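Cyclase/dehydrase (Mycobacterium smegmatis str. MC2 155, PDB 5Z8O) is of unknown function but, as a START-superfamily protein related to polyketide cyclases and lipid-transport proteins, probably binds a hydrophobic ligand. Local coordinates at residues B[82-94]-B[104-116]. Sequence-based numbering, arbitrary orientation.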
# COMPACT_ATOMS: atom_id res chain seq x y z
N GLN B 82 0.14 -7.56 2.82
CA GLN B 82 0.36 -7.87 1.41
C GLN B 82 1.63 -7.14 0.99
O GLN B 82 1.80 -5.97 1.33
CB GLN B 82 -0.83 -7.46 0.53
CG GLN B 82 -0.76 -7.93 -0.93
CD GLN B 82 0.27 -7.18 -1.77
OE1 GLN B 82 0.65 -6.05 -1.47
NE2 GLN B 82 0.75 -7.83 -2.83
N GLY B 83 2.51 -7.84 0.29
CA GLY B 83 3.72 -7.21 -0.18
C GLY B 83 4.28 -7.94 -1.38
O GLY B 83 3.91 -9.09 -1.65
N ASP B 84 5.16 -7.26 -2.10
CA ASP B 84 5.90 -7.92 -3.17
C ASP B 84 6.83 -8.97 -2.57
O ASP B 84 7.40 -8.77 -1.49
CB ASP B 84 6.70 -6.91 -3.98
CG ASP B 84 5.82 -5.93 -4.74
OD1 ASP B 84 5.17 -6.36 -5.72
OD2 ASP B 84 5.79 -4.74 -4.36
N HIS B 85 6.92 -10.12 -3.25
CA HIS B 85 7.91 -11.16 -2.98
C HIS B 85 7.63 -11.99 -1.73
O HIS B 85 8.12 -13.12 -1.63
CB HIS B 85 9.32 -10.55 -2.89
CG HIS B 85 9.69 -9.70 -4.06
ND1 HIS B 85 9.83 -10.21 -5.33
CD2 HIS B 85 9.95 -8.37 -4.16
CE1 HIS B 85 10.16 -9.24 -6.16
NE2 HIS B 85 10.24 -8.11 -5.48
N PHE B 86 6.87 -11.47 -0.78
CA PHE B 86 6.66 -12.15 0.49
C PHE B 86 5.20 -12.53 0.69
O PHE B 86 4.30 -11.74 0.38
CB PHE B 86 7.13 -11.28 1.67
CG PHE B 86 8.60 -11.02 1.68
CD1 PHE B 86 9.15 -10.01 0.92
CD2 PHE B 86 9.45 -11.79 2.47
CE1 PHE B 86 10.51 -9.77 0.93
CE2 PHE B 86 10.81 -11.56 2.49
CZ PHE B 86 11.34 -10.55 1.72
N THR B 87 4.98 -13.74 1.20
CA THR B 87 3.66 -14.14 1.69
C THR B 87 3.51 -13.90 3.19
O THR B 87 2.37 -13.76 3.66
CB THR B 87 3.39 -15.62 1.40
OG1 THR B 87 4.44 -16.41 1.96
CG2 THR B 87 3.33 -15.87 -0.10
N LYS B 88 4.61 -13.85 3.93
CA LYS B 88 4.58 -13.63 5.37
C LYS B 88 5.82 -12.83 5.75
O LYS B 88 6.91 -13.08 5.23
CB LYS B 88 4.54 -14.96 6.14
CG LYS B 88 4.69 -14.83 7.65
CD LYS B 88 4.57 -16.19 8.34
CE LYS B 88 5.21 -16.19 9.71
NZ LYS B 88 4.72 -17.31 10.57
N GLN B 89 5.64 -11.86 6.65
CA GLN B 89 6.77 -11.19 7.28
C GLN B 89 6.30 -10.67 8.63
O GLN B 89 5.53 -9.71 8.70
CB GLN B 89 7.31 -10.06 6.41
CG GLN B 89 8.58 -9.43 6.98
CD GLN B 89 8.31 -8.11 7.64
OE1 GLN B 89 7.30 -7.45 7.36
NE2 GLN B 89 9.20 -7.70 8.54
N GLU B 90 6.72 -11.34 9.70
CA GLU B 90 6.36 -10.97 11.06
C GLU B 90 7.63 -10.58 11.81
O GLU B 90 8.56 -11.39 11.92
CB GLU B 90 5.64 -12.12 11.76
CG GLU B 90 4.32 -12.48 11.10
CD GLU B 90 3.63 -13.64 11.78
OE1 GLU B 90 4.19 -14.17 12.76
OE2 GLU B 90 2.53 -14.04 11.32
N GLN B 91 7.68 -9.34 12.29
CA GLN B 91 8.88 -8.80 12.93
C GLN B 91 8.51 -8.21 14.28
O GLN B 91 7.58 -7.40 14.38
CB GLN B 91 9.55 -7.75 12.05
CG GLN B 91 10.86 -7.23 12.61
CD GLN B 91 11.70 -6.51 11.58
OE1 GLN B 91 12.81 -6.92 11.27
NE2 GLN B 91 11.16 -5.42 11.05
N ARG B 92 9.24 -8.61 15.33
CA ARG B 92 8.99 -8.15 16.69
C ARG B 92 10.22 -7.44 17.23
O ARG B 92 11.32 -8.00 17.21
CB ARG B 92 8.60 -9.33 17.59
CG ARG B 92 8.20 -8.95 19.00
CD ARG B 92 7.95 -10.19 19.84
NE ARG B 92 7.01 -11.09 19.17
CZ ARG B 92 5.69 -11.06 19.32
NH1 ARG B 92 5.13 -10.17 20.14
NH2 ARG B 92 4.92 -11.92 18.67
N PHE B 93 10.03 -6.20 17.70
CA PHE B 93 11.07 -5.45 18.40
C PHE B 93 10.76 -5.42 19.89
O PHE B 93 9.65 -5.06 20.29
CB PHE B 93 11.18 -4.01 17.89
CG PHE B 93 11.51 -3.90 16.44
CD1 PHE B 93 10.50 -3.80 15.49
CD2 PHE B 93 12.83 -3.86 16.02
CE1 PHE B 93 10.81 -3.68 14.15
CE2 PHE B 93 13.14 -3.74 14.68
CZ PHE B 93 12.13 -3.65 13.74
N SER B 94 11.75 -5.78 20.72
CA SER B 94 11.63 -5.71 22.17
C SER B 94 12.78 -4.87 22.72
O SER B 94 13.95 -5.14 22.44
CB SER B 94 11.64 -7.11 22.79
OG SER B 94 10.54 -7.87 22.33
N LEU B 104 19.08 -3.06 25.51
CA LEU B 104 19.11 -4.28 24.71
C LEU B 104 17.96 -4.25 23.72
O LEU B 104 16.80 -4.10 24.12
CB LEU B 104 19.04 -5.51 25.62
CG LEU B 104 19.14 -6.90 24.98
CD1 LEU B 104 19.83 -7.86 25.93
CD2 LEU B 104 17.77 -7.44 24.60
N LEU B 105 18.28 -4.38 22.43
CA LEU B 105 17.28 -4.51 21.38
C LEU B 105 17.20 -5.96 20.92
O LEU B 105 18.20 -6.54 20.49
CB LEU B 105 17.60 -3.60 20.19
CG LEU B 105 16.63 -3.78 19.03
CD1 LEU B 105 15.24 -3.24 19.36
CD2 LEU B 105 17.17 -3.14 17.76
N GLN B 106 16.01 -6.55 21.03
CA GLN B 106 15.75 -7.91 20.59
C GLN B 106 14.83 -7.87 19.38
O GLN B 106 13.71 -7.34 19.47
CB GLN B 106 15.12 -8.74 21.71
CG GLN B 106 14.64 -10.11 21.28
CD GLN B 106 15.77 -10.97 20.77
OE1 GLN B 106 16.88 -10.91 21.29
NE2 GLN B 106 15.49 -11.77 19.75
N VAL B 107 15.29 -8.40 18.25
CA VAL B 107 14.51 -8.41 17.01
C VAL B 107 14.34 -9.85 16.56
O VAL B 107 15.33 -10.57 16.39
CB VAL B 107 15.17 -7.56 15.91
CG1 VAL B 107 14.21 -7.37 14.75
CG2 VAL B 107 15.61 -6.22 16.46
N ASP B 108 13.09 -10.26 16.36
CA ASP B 108 12.76 -11.54 15.74
C ASP B 108 12.13 -11.28 14.38
O ASP B 108 11.28 -10.39 14.25
CB ASP B 108 11.79 -12.35 16.61
CG ASP B 108 12.36 -12.68 17.96
OD1 ASP B 108 11.57 -12.86 18.91
OD2 ASP B 108 13.60 -12.77 18.09
N LEU B 109 12.53 -12.05 13.38
CA LEU B 109 12.00 -11.89 12.03
C LEU B 109 11.64 -13.26 11.46
O LEU B 109 12.48 -14.15 11.39
CB LEU B 109 13.02 -11.18 11.13
CG LEU B 109 12.61 -11.04 9.67
CD1 LEU B 109 11.46 -10.04 9.53
CD2 LEU B 109 13.80 -10.62 8.82
N ASP B 110 10.38 -13.40 11.06
CA ASP B 110 9.83 -14.66 10.56
C ASP B 110 9.21 -14.38 9.20
O ASP B 110 8.17 -13.72 9.12
CB ASP B 110 8.81 -15.24 11.54
CG ASP B 110 8.44 -16.68 11.21
OD1 ASP B 110 9.17 -17.31 10.43
OD2 ASP B 110 7.43 -17.17 11.76
N VAL B 111 9.85 -14.86 8.13
CA VAL B 111 9.44 -14.51 6.77
C VAL B 111 9.14 -15.77 5.96
O VAL B 111 9.66 -16.86 6.22
CB VAL B 111 10.48 -13.64 6.05
CG1 VAL B 111 10.76 -12.38 6.83
CG2 VAL B 111 11.76 -14.42 5.83
N GLU B 112 8.30 -15.59 4.95
CA GLU B 112 7.97 -16.57 3.93
C GLU B 112 8.08 -15.84 2.60
O GLU B 112 7.55 -14.73 2.47
CB GLU B 112 6.52 -17.08 4.07
CG GLU B 112 6.12 -18.11 5.14
CD GLU B 112 7.07 -19.27 5.31
OE1 GLU B 112 7.31 -19.67 6.47
OE2 GLU B 112 7.56 -19.79 4.29
N VAL B 113 8.74 -16.43 1.61
CA VAL B 113 8.88 -15.79 0.31
C VAL B 113 7.97 -16.51 -0.67
O VAL B 113 7.68 -17.70 -0.52
CB VAL B 113 10.34 -15.75 -0.19
CG1 VAL B 113 11.18 -14.85 0.70
CG2 VAL B 113 10.92 -17.15 -0.26
N LYS B 114 7.54 -15.78 -1.71
CA LYS B 114 6.59 -16.35 -2.67
C LYS B 114 7.24 -17.44 -3.52
O LYS B 114 6.67 -18.52 -3.69
CB LYS B 114 6.00 -15.26 -3.56
CG LYS B 114 5.03 -14.34 -2.84
CD LYS B 114 4.62 -13.16 -3.70
CE LYS B 114 3.60 -12.29 -2.99
NZ LYS B 114 2.94 -11.31 -3.90
N LEU B 115 8.43 -17.17 -4.05
CA LEU B 115 9.11 -18.18 -4.84
C LEU B 115 9.59 -19.32 -3.95
O LEU B 115 9.85 -19.12 -2.76
CB LEU B 115 10.29 -17.57 -5.60
CG LEU B 115 9.96 -16.37 -6.48
CD1 LEU B 115 11.17 -15.49 -6.66
CD2 LEU B 115 9.44 -16.86 -7.83
N PRO B 116 9.70 -20.53 -4.50
CA PRO B 116 10.13 -21.67 -3.68
C PRO B 116 11.61 -21.64 -3.34
O PRO B 116 12.35 -22.56 -3.71
CB PRO B 116 9.78 -22.88 -4.56
CG PRO B 116 9.88 -22.35 -5.95
CD PRO B 116 9.39 -20.93 -5.88
O HOH W 1 0.47 -10.65 -2.69
O HOH W 2 9.55 -14.39 -3.79
O HOH W 3 5.71 -10.58 -5.87
O HOH W 4 8.40 -13.25 17.71
O HOH W 5 11.35 -9.23 20.14
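Lys-88 reaches diagonally across the strand pair to form a salt bridge with Asp-110, its NZ lying 3.0 Å from OD2 and meeting that oxygen from above the carboxylate plane. An extended chain, with CG anti to the backbone N (chi1 172°), carries the ammonium past Glu-112 to the aspartate, where it also makes a second, long salt bridge to Glu-90 OE1. The lysine probably offsets the repulsion between these two neighbouring carboxylates. Backbone bonds join Glu-90 with Asp-110, Arg-92 with Asp-108 and Ser-94 with Gln-106 in both directions. Toward the other end the pattern is interrupted: Glu-112 O receives Thr-87 N at 3.0 Å and, weakly, Lys-88 N, the mark of a classic beta bulge. Beyond it, Lys-114 N binds His-85 O at 2.7 Å, while the Lys-114 side chain runs back past Thr-87 to make a weak bond from NZ to Gly-83 O. One water accepts from that NZ and from NE2 of Gln-82, whose OE1 is held by Arg-52 of the second subunit. On the face of Lys-88, Gln-106 NE2 donates to Asp-108 OD2 on its syn side, though tilted out of the carboxylate plane (2.7 Å); Ser-5 also engages this oxygen. Gln-89, Gln-91 and Phe-93 occupy the other face with Val-107, Leu-109 and Val-111. There Leu-109 CD1 lies 3.4 Å from Gln-89 NE2, and Phe-93 CD2 packs on Val-107 CG2 at 3.7 Å. Helix 119-144 covers part of this face, touching Gln-91, Leu-109 and Val-111. Strands 86-97 and 103-113 thus form a bulged antiparallel hairpin with one polar face and one turned to the long C-terminal helix, as in the helix-grip fold of START/Bet v 1-like proteins.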